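Local coordinates for protein amino Transferase (Eubacterium rectale, PDB 3ELE) that probably transfers amino groups between amino acids and 2-oxo acids with bound pyridoxal-5'-phosphate as cofactor, as class I and II aminotransferases do, at residues A[192-197]-A[229-234]; A[346-351]-A[369-374]; A[119-124]-A[172-177]. All blocks are in the same frame, centred on the assembly; numbering follows the deposited sequence. Where two conformers were deposited one is given.

In the fold
From the N terminus, interaction 3 comes first: the turn after helix 108-119 meets the start of strand 173-178, closing a loop that holds strands 126-130 and 147-151 and helices 136-143 and 162-167. That strand runs on to helix 191-208, where interaction 1 closes a shorter loop through strand 213-217; nearest atoms of the two contacts are about 5 Å apart. Interaction 3 includes a strand of the seven-stranded mixed sheet of the cofactor-binding domain; interaction 1 joins a helix and a loop packed beside that sheet. Interaction 2 follows, joining helix 345-353 to strand 370-374 of a separate antiparallel sheet. The three loops follow in series, neither nested nor crossed.

Interaction 1 of 3, residues A[192-197]-A[229-234]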
# COMPACT_ATOMS: atom_id res chain seq x y z
N GLU A 192 -12.75 -12.40 -30.22
CA GLU A 192 -12.00 -12.18 -31.45
C GLU A 192 -10.86 -11.16 -31.23
O GLU A 192 -9.73 -11.41 -31.64
CB GLU A 192 -12.94 -11.75 -32.59
CG GLU A 192 -12.28 -11.57 -33.94
CD GLU A 192 -13.27 -11.22 -35.05
OE1 GLU A 192 -14.45 -11.65 -35.00
OE2 GLU A 192 -12.85 -10.52 -36.00
N THR A 193 -11.17 -10.05 -30.57
CA THR A 193 -10.17 -9.02 -30.24
C THR A 193 -9.06 -9.59 -29.34
O THR A 193 -7.88 -9.37 -29.60
CB THR A 193 -10.84 -7.80 -29.58
OG1 THR A 193 -11.71 -7.20 -30.53
CG2 THR A 193 -9.83 -6.78 -29.11
N ILE A 194 -9.46 -10.35 -28.31
CA ILE A 194 -8.53 -10.99 -27.38
C ILE A 194 -7.65 -12.02 -28.12
O ILE A 194 -6.45 -12.08 -27.86
CB ILE A 194 -9.27 -11.60 -26.13
CG1 ILE A 194 -10.00 -10.50 -25.30
CG2 ILE A 194 -8.30 -12.40 -25.24
CD1 ILE A 194 -9.09 -9.37 -24.70
N LYS A 195 -8.24 -12.79 -29.05
CA LYS A 195 -7.49 -13.78 -29.86
C LYS A 195 -6.48 -13.11 -30.82
O LYS A 195 -5.35 -13.56 -30.89
CB LYS A 195 -8.43 -14.71 -30.65
CG LYS A 195 -9.15 -15.75 -29.79
CD LYS A 195 -10.36 -16.37 -30.49
CE LYS A 195 -10.01 -17.24 -31.67
NZ LYS A 195 -11.26 -17.81 -32.31
N LYS A 196 -6.90 -12.06 -31.53
CA LYS A 196 -5.98 -11.33 -32.45
C LYS A 196 -4.81 -10.71 -31.68
O LYS A 196 -3.67 -10.75 -32.15
CB LYS A 196 -6.69 -10.24 -33.27
CG LYS A 196 -7.65 -10.76 -34.32
CD LYS A 196 -8.22 -9.64 -35.24
CE LYS A 196 -7.13 -9.09 -36.20
NZ LYS A 196 -7.63 -8.25 -37.34
N LEU A 197 -5.11 -10.13 -30.51
CA LEU A 197 -4.11 -9.55 -29.60
C LEU A 197 -3.12 -10.60 -29.17
O LEU A 197 -1.91 -10.37 -29.22
CB LEU A 197 -4.77 -8.97 -28.34
CG LEU A 197 -3.86 -8.31 -27.29
CD1 LEU A 197 -3.30 -7.04 -27.86
CD2 LEU A 197 -4.64 -8.04 -26.00
N LYS A 229 -20.03 -11.31 -22.75
CA LYS A 229 -18.97 -12.10 -22.11
C LYS A 229 -17.65 -11.33 -22.07
O LYS A 229 -17.25 -10.73 -23.08
CB LYS A 229 -18.78 -13.44 -22.86
CG LYS A 229 -17.84 -14.44 -22.14
CD LYS A 229 -17.99 -15.86 -22.68
CE LYS A 229 -17.19 -16.89 -21.89
NZ LYS A 229 -17.44 -18.26 -22.43
N VAL A 230 -17.02 -11.31 -20.89
CA VAL A 230 -15.69 -10.76 -20.68
C VAL A 230 -14.79 -12.01 -20.73
O VAL A 230 -14.81 -12.81 -19.80
CB VAL A 230 -15.57 -10.03 -19.30
CG1 VAL A 230 -14.19 -9.40 -19.14
CG2 VAL A 230 -16.63 -8.96 -19.18
N PRO A 231 -14.05 -12.25 -21.84
CA PRO A 231 -13.18 -13.44 -21.87
C PRO A 231 -12.08 -13.43 -20.80
O PRO A 231 -11.49 -12.37 -20.58
CB PRO A 231 -12.52 -13.34 -23.25
CG PRO A 231 -13.41 -12.56 -24.05
CD PRO A 231 -13.99 -11.53 -23.12
N PHE A 232 -11.78 -14.58 -20.19
CA PHE A 232 -10.72 -14.67 -19.19
C PHE A 232 -9.41 -14.83 -19.98
O PHE A 232 -9.10 -15.91 -20.51
CB PHE A 232 -10.95 -15.79 -18.16
CG PHE A 232 -10.25 -15.51 -16.86
CD1 PHE A 232 -10.83 -14.64 -15.94
CD2 PHE A 232 -9.01 -16.03 -16.60
CE1 PHE A 232 -10.17 -14.33 -14.75
CE2 PHE A 232 -8.35 -15.73 -15.42
CZ PHE A 232 -8.93 -14.88 -14.50
N VAL A 233 -8.62 -13.76 -19.98
CA VAL A 233 -7.45 -13.58 -20.88
C VAL A 233 -6.33 -14.61 -20.76
O VAL A 233 -5.66 -14.91 -21.76
CB VAL A 233 -6.88 -12.14 -20.75
CG1 VAL A 233 -5.74 -11.89 -21.77
CG2 VAL A 233 -7.98 -11.11 -20.96
N THR A 234 -6.15 -15.17 -19.56
CA THR A 234 -5.09 -16.16 -19.29
C THR A 234 -5.26 -17.42 -20.12
O THR A 234 -4.28 -18.09 -20.42
CB THR A 234 -4.98 -16.54 -17.78
OG1 THR A 234 -6.14 -17.27 -17.37
CG2 THR A 234 -4.78 -15.26 -16.91
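Pro231 is the first residue of 229-234 to meet the helix, setting its ring beside Ile194. Its CG lies 4.2 Å from Ile194 CG1, and Pro231 CB is 4.3 Å from the same methylene, so one edge of the pyrrolidine ring rests on the near part of the isoleucine branch. The two side chains run at a slant to each other, at ordinary van der Waals spacing. The backbone here is held from elsewhere: the carbonyl oxygens of Val230 and Pro231 accept hydrogen bonds from Arg221 NH1 and NH2 respectively. Phe232 points its side chain away from the helix and stacks its ring with that of His93. This is the long connection between strands 213-217 and 240-245 of the aminotransferase large domain, lying against helix 191-208, the helix of the beta-alpha-beta crossover that joins the parallel neighbours 173-178 and 213-217. Val233, where the loop tightens into a 3-10 turn, completes the contact with two methyl pairs: its CG2 is 4.3 Å from Ile194 CD1, and its CG1 is 4.3 Å from Ile194 CG2. Ile194 can serve both partners because CG1 lies beside its own backbone N (chi1 -62°) while CG2 stands anti to that nitrogen, and a second bend (chi2 -61°) carries CD1 on to the valine. The branches divide the work: the methylene CG1 takes the proline, and the two methyls, CD1 and CG2, each take one methyl of Val233. Ile178 of strand 173-178 touches both Ile194 and Val233 and thus floors the apolar patch; Val233 also packs on Thr240, and its side chain is about 14 Å from the bound pyridoxal phosphate.

Interaction 2 of 3, residues A[346-351]-A[369-374]; sequences NAFCEK and GWVRIS
Apolar packing carries this contact: Val371 puts a single methyl, CG1, between Phe348 and Cys349 of the helix. The methyl sits at the edge of the phenyl ring and in its plane, 3.8 Å from Phe348 CD2 and 4.1 Å from Phe348 CE2, and the two side chains cross at about a right angle. Cys349 SG touches that same methyl at 3.7 Å, so the sulfur and the ring edge share it. On the helix side, Phe348 holds CG anti to its backbone N (chi1 174°), whereas Cys349 turns SG beside its nitrogen (chi1 -70°); these different rotations let two successive residues converge on one carbon. The contact thus lays helix 345-353 on one side of the antiparallel sheet of the C-terminal domain, in which strand 370-374 is an inner strand; the apolar patch is widened by Val338 against Val371, by Ala361 against Cys349, and by Ala340, Leu341 and, from helix 379-396, Ile392 against Phe348. Backbone hydrogen bonding fixes the strand rather than the contact: Val371 pairs with Val338 and Ile373 with Met336 on one flank, Trp370 with Ala362 and Arg372 with Val360 on the other. Among the side-chain hydrogen bonds, Ser345 OG, at the start of the helix, is bonded to Trp370 O, adding a polar tie between helix and strand, while Arg372 gives NH1 to Asn183 OD1, a residue of the pyridoxal phosphate pocket, and NH2 to Ser41 O.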
# COMPACT_ATOMS: atom_id res chain seq x y z
N ASN A 346 -12.73 20.41 -24.87
CA ASN A 346 -12.56 21.33 -23.73
C ASN A 346 -13.53 22.52 -23.84
O ASN A 346 -14.18 22.88 -22.85
CB ASN A 346 -11.11 21.82 -23.60
CG ASN A 346 -10.10 20.68 -23.45
OD1 ASN A 346 -10.03 20.04 -22.41
ND2 ASN A 346 -9.32 20.43 -24.49
N ALA A 347 -13.63 23.09 -25.05
CA ALA A 347 -14.56 24.17 -25.37
C ALA A 347 -16.01 23.68 -25.22
O ALA A 347 -16.86 24.41 -24.70
CB ALA A 347 -14.31 24.70 -26.77
N PHE A 348 -16.27 22.45 -25.66
CA PHE A 348 -17.59 21.82 -25.47
C PHE A 348 -17.93 21.60 -23.97
O PHE A 348 -19.07 21.86 -23.58
CB PHE A 348 -17.70 20.50 -26.24
CG PHE A 348 -18.96 19.73 -25.96
CD1 PHE A 348 -20.19 20.24 -26.35
CD2 PHE A 348 -18.92 18.49 -25.32
CE1 PHE A 348 -21.39 19.53 -26.08
CE2 PHE A 348 -20.10 17.78 -25.06
CZ PHE A 348 -21.33 18.30 -25.44
N CYS A 349 -16.96 21.14 -23.17
CA CYS A 349 -17.17 20.95 -21.72
C CYS A 349 -17.44 22.26 -20.99
O CYS A 349 -18.13 22.24 -19.98
CB CYS A 349 -16.03 20.19 -21.06
SG CYS A 349 -16.02 18.51 -21.57
N GLU A 350 -16.87 23.37 -21.49
CA GLU A 350 -17.15 24.72 -20.98
C GLU A 350 -18.58 25.13 -21.28
O GLU A 350 -19.23 25.70 -20.42
CB GLU A 350 -16.18 25.79 -21.53
CG GLU A 350 -14.76 25.74 -20.94
CD GLU A 350 -14.68 26.07 -19.45
OE1 GLU A 350 -15.65 26.64 -18.87
OE2 GLU A 350 -13.64 25.77 -18.84
N LYS A 351 -19.06 24.85 -22.51
CA LYS A 351 -20.45 25.12 -22.88
C LYS A 351 -21.44 24.28 -22.04
O LYS A 351 -22.50 24.78 -21.64
CB LYS A 351 -20.69 24.89 -24.38
CG LYS A 351 -19.98 25.89 -25.30
CD LYS A 351 -20.55 27.28 -25.16
CE LYS A 351 -19.99 28.26 -26.18
NZ LYS A 351 -20.63 29.61 -25.95
N GLY A 369 -12.12 15.28 -29.05
CA GLY A 369 -13.42 15.27 -29.69
C GLY A 369 -14.53 14.50 -28.99
O GLY A 369 -15.67 14.54 -29.45
N TRP A 370 -14.20 13.81 -27.89
CA TRP A 370 -15.15 13.00 -27.11
C TRP A 370 -15.15 13.46 -25.66
O TRP A 370 -14.30 14.26 -25.25
CB TRP A 370 -14.75 11.52 -27.16
CG TRP A 370 -14.92 10.90 -28.50
CD1 TRP A 370 -14.13 11.08 -29.58
CD2 TRP A 370 -15.98 10.01 -28.92
NE1 TRP A 370 -14.60 10.36 -30.64
CE2 TRP A 370 -15.72 9.68 -30.27
CE3 TRP A 370 -17.10 9.44 -28.28
CZ2 TRP A 370 -16.55 8.80 -31.02
CZ3 TRP A 370 -17.93 8.57 -29.01
CH2 TRP A 370 -17.64 8.25 -30.37
N VAL A 371 -16.14 12.99 -24.92
CA VAL A 371 -16.23 13.26 -23.48
C VAL A 371 -16.68 12.00 -22.74
O VAL A 371 -17.29 11.11 -23.33
CB VAL A 371 -17.21 14.40 -23.16
CG1 VAL A 371 -16.75 15.70 -23.81
CG2 VAL A 371 -18.68 14.03 -23.55
N ARG A 372 -16.35 11.95 -21.45
CA ARG A 372 -16.74 10.86 -20.58
C ARG A 372 -17.79 11.40 -19.60
O ARG A 372 -17.54 12.39 -18.90
CB ARG A 372 -15.56 10.33 -19.78
CG ARG A 372 -15.96 9.10 -18.95
CD ARG A 372 -14.92 8.69 -17.96
NE ARG A 372 -14.89 9.56 -16.79
CZ ARG A 372 -14.15 9.34 -15.70
NH1 ARG A 372 -13.34 8.30 -15.61
NH2 ARG A 372 -14.20 10.19 -14.68
N ILE A 373 -18.92 10.71 -19.55
CA ILE A 373 -20.05 11.02 -18.66
C ILE A 373 -20.21 9.79 -17.75
O ILE A 373 -20.58 8.72 -18.21
CB ILE A 373 -21.35 11.27 -19.49
CG1 ILE A 373 -21.12 12.32 -20.59
CG2 ILE A 373 -22.49 11.65 -18.59
CD1 ILE A 373 -22.38 12.79 -21.34
N SER A 374 -19.88 9.93 -16.47
CA SER A 374 -20.01 8.82 -15.52
C SER A 374 -21.48 8.70 -15.15
O SER A 374 -22.15 9.73 -15.00
CB SER A 374 -19.18 9.08 -14.25
OG SER A 374 -17.83 9.33 -14.56

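Interaction 3 of 3, residues A[119-124]-A[172-177]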
# COMPACT_ATOMS: atom_id res chain seq x y z
N LEU A 119 8.24 -5.96 -13.74
CA LEU A 119 8.63 -6.10 -15.14
C LEU A 119 9.63 -5.07 -15.67
O LEU A 119 10.24 -5.36 -16.68
CB LEU A 119 7.37 -6.14 -16.03
CG LEU A 119 6.52 -7.40 -15.85
CD1 LEU A 119 5.28 -7.27 -16.67
CD2 LEU A 119 7.31 -8.66 -16.29
N THR A 120 9.85 -3.91 -15.02
CA THR A 120 10.79 -2.88 -15.53
C THR A 120 12.29 -3.13 -15.15
O THR A 120 12.68 -3.05 -13.97
CB THR A 120 10.35 -1.46 -15.12
OG1 THR A 120 8.99 -1.26 -15.52
CG2 THR A 120 11.25 -0.36 -15.75
N SER A 121 13.12 -3.38 -16.15
CA SER A 121 14.54 -3.64 -15.93
C SER A 121 15.46 -2.59 -16.58
O SER A 121 16.69 -2.72 -16.52
CB SER A 121 14.87 -5.05 -16.44
OG SER A 121 14.69 -5.15 -17.85
N ASP A 122 14.88 -1.53 -17.17
CA ASP A 122 15.65 -0.54 -17.93
C ASP A 122 14.82 0.73 -18.15
O ASP A 122 13.59 0.67 -18.30
CB ASP A 122 16.10 -1.20 -19.26
CG ASP A 122 16.98 -0.31 -20.12
OD1 ASP A 122 16.44 0.59 -20.77
OD2 ASP A 122 18.20 -0.57 -20.21
N ALA A 123 15.51 1.87 -18.17
CA ALA A 123 14.89 3.18 -18.38
C ALA A 123 14.13 3.30 -19.71
O ALA A 123 13.21 4.11 -19.84
CB ALA A 123 15.98 4.31 -18.30
N TYR A 124 14.55 2.51 -20.70
CA TYR A 124 13.94 2.54 -22.02
C TYR A 124 12.79 1.56 -22.23
O TYR A 124 12.21 1.55 -23.31
CB TYR A 124 15.01 2.41 -23.09
CG TYR A 124 16.04 3.51 -23.03
CD1 TYR A 124 15.65 4.85 -23.12
CD2 TYR A 124 17.41 3.23 -22.93
CE1 TYR A 124 16.58 5.89 -23.09
CE2 TYR A 124 18.38 4.27 -22.90
CZ TYR A 124 17.94 5.61 -22.98
OH TYR A 124 18.85 6.64 -22.96
N HIS A 172 11.86 -2.69 -27.09
CA HIS A 172 11.69 -2.13 -25.73
C HIS A 172 10.33 -2.41 -25.07
O HIS A 172 10.16 -2.16 -23.89
CB HIS A 172 11.96 -0.63 -25.73
CG HIS A 172 13.34 -0.26 -26.18
ND1 HIS A 172 14.45 -0.40 -25.37
CD2 HIS A 172 13.80 0.20 -27.37
CE1 HIS A 172 15.53 -0.03 -26.04
NE2 HIS A 172 15.16 0.35 -27.25
N THR A 173 9.39 -2.97 -25.84
CA THR A 173 8.03 -3.26 -25.38
C THR A 173 8.01 -4.44 -24.39
O THR A 173 8.27 -5.58 -24.79
CB THR A 173 7.08 -3.60 -26.57
OG1 THR A 173 7.17 -2.58 -27.57
CG2 THR A 173 5.63 -3.69 -26.07
N ARG A 174 7.70 -4.13 -23.13
CA ARG A 174 7.62 -5.11 -22.04
C ARG A 174 6.22 -5.66 -21.85
O ARG A 174 6.06 -6.80 -21.42
CB ARG A 174 8.10 -4.50 -20.72
CG ARG A 174 9.48 -3.83 -20.76
CD ARG A 174 10.57 -4.63 -21.47
NE ARG A 174 10.43 -6.06 -21.22
CZ ARG A 174 10.74 -6.71 -20.10
NH1 ARG A 174 11.29 -6.10 -19.05
NH2 ARG A 174 10.52 -8.03 -20.05
N GLY A 175 5.21 -4.84 -22.15
CA GLY A 175 3.84 -5.27 -22.01
C GLY A 175 2.78 -4.38 -22.62
O GLY A 175 3.04 -3.25 -23.00
N VAL A 176 1.58 -4.94 -22.73
CA VAL A 176 0.40 -4.24 -23.25
C VAL A 176 -0.65 -4.29 -22.16
O VAL A 176 -1.00 -5.36 -21.68
CB VAL A 176 -0.13 -4.84 -24.57
CG1 VAL A 176 -1.35 -4.06 -25.04
CG2 VAL A 176 0.99 -4.81 -25.62
N ILE A 177 -1.10 -3.11 -21.74
CA ILE A 177 -2.12 -2.96 -20.71
C ILE A 177 -3.47 -2.98 -21.41
O ILE A 177 -3.67 -2.28 -22.43
CB ILE A 177 -2.01 -1.58 -19.95
CG1 ILE A 177 -0.60 -1.33 -19.38
CG2 ILE A 177 -3.03 -1.51 -18.83
CD1 ILE A 177 -0.27 0.15 -19.18
O HOH W 1 14.64 -1.19 -22.63
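Arg174 is folded back by bends at chi2 (-46°) and chi3 (-36°), which set its NH1 2.7 Å from Leu119 O; the angle is too poor for a hydrogen bond, and because the arginine was modelled in two conformers this approach is doubtful. Ser121 OG is 3.7 Å from Arg174 NH1 and is hydrogen-bonded to Arg210 NH1 instead. In the same conformer, Arg174 NH2 is hydrogen-bonded to Val3 O of the second subunit, its strongest polar partner. At the outer end of the contact, His172 leans against Tyr124. Its ND1 lies 3.7 Å from Tyr124 CB, and Tyr124 O comes to 3.3 Å from His172 CB, while the phenol ring leads away. Asp122 shapes this end: its OD1 accepts from Tyr124 N at 2.7 Å (N-H...O angle 160°), met on the anti side of the carboxylate, which makes an Asx turn. A water bridges the segments, 2.9 Å from His172 ND1 at the edge of the imidazole and in its plane, with a weak bond of 3.1 Å to Asp122 OD1. The turn leads from helix 108-119, whose first residues line the pyridoxal phosphate pocket, into strand 126-130, a parallel neighbour of 173-178. Leu119 and Arg174 both pack on Phe127 of that strand, Tyr124 reaches Arg147 of strand 147-151, and Val4 of the second subunit covers Leu119.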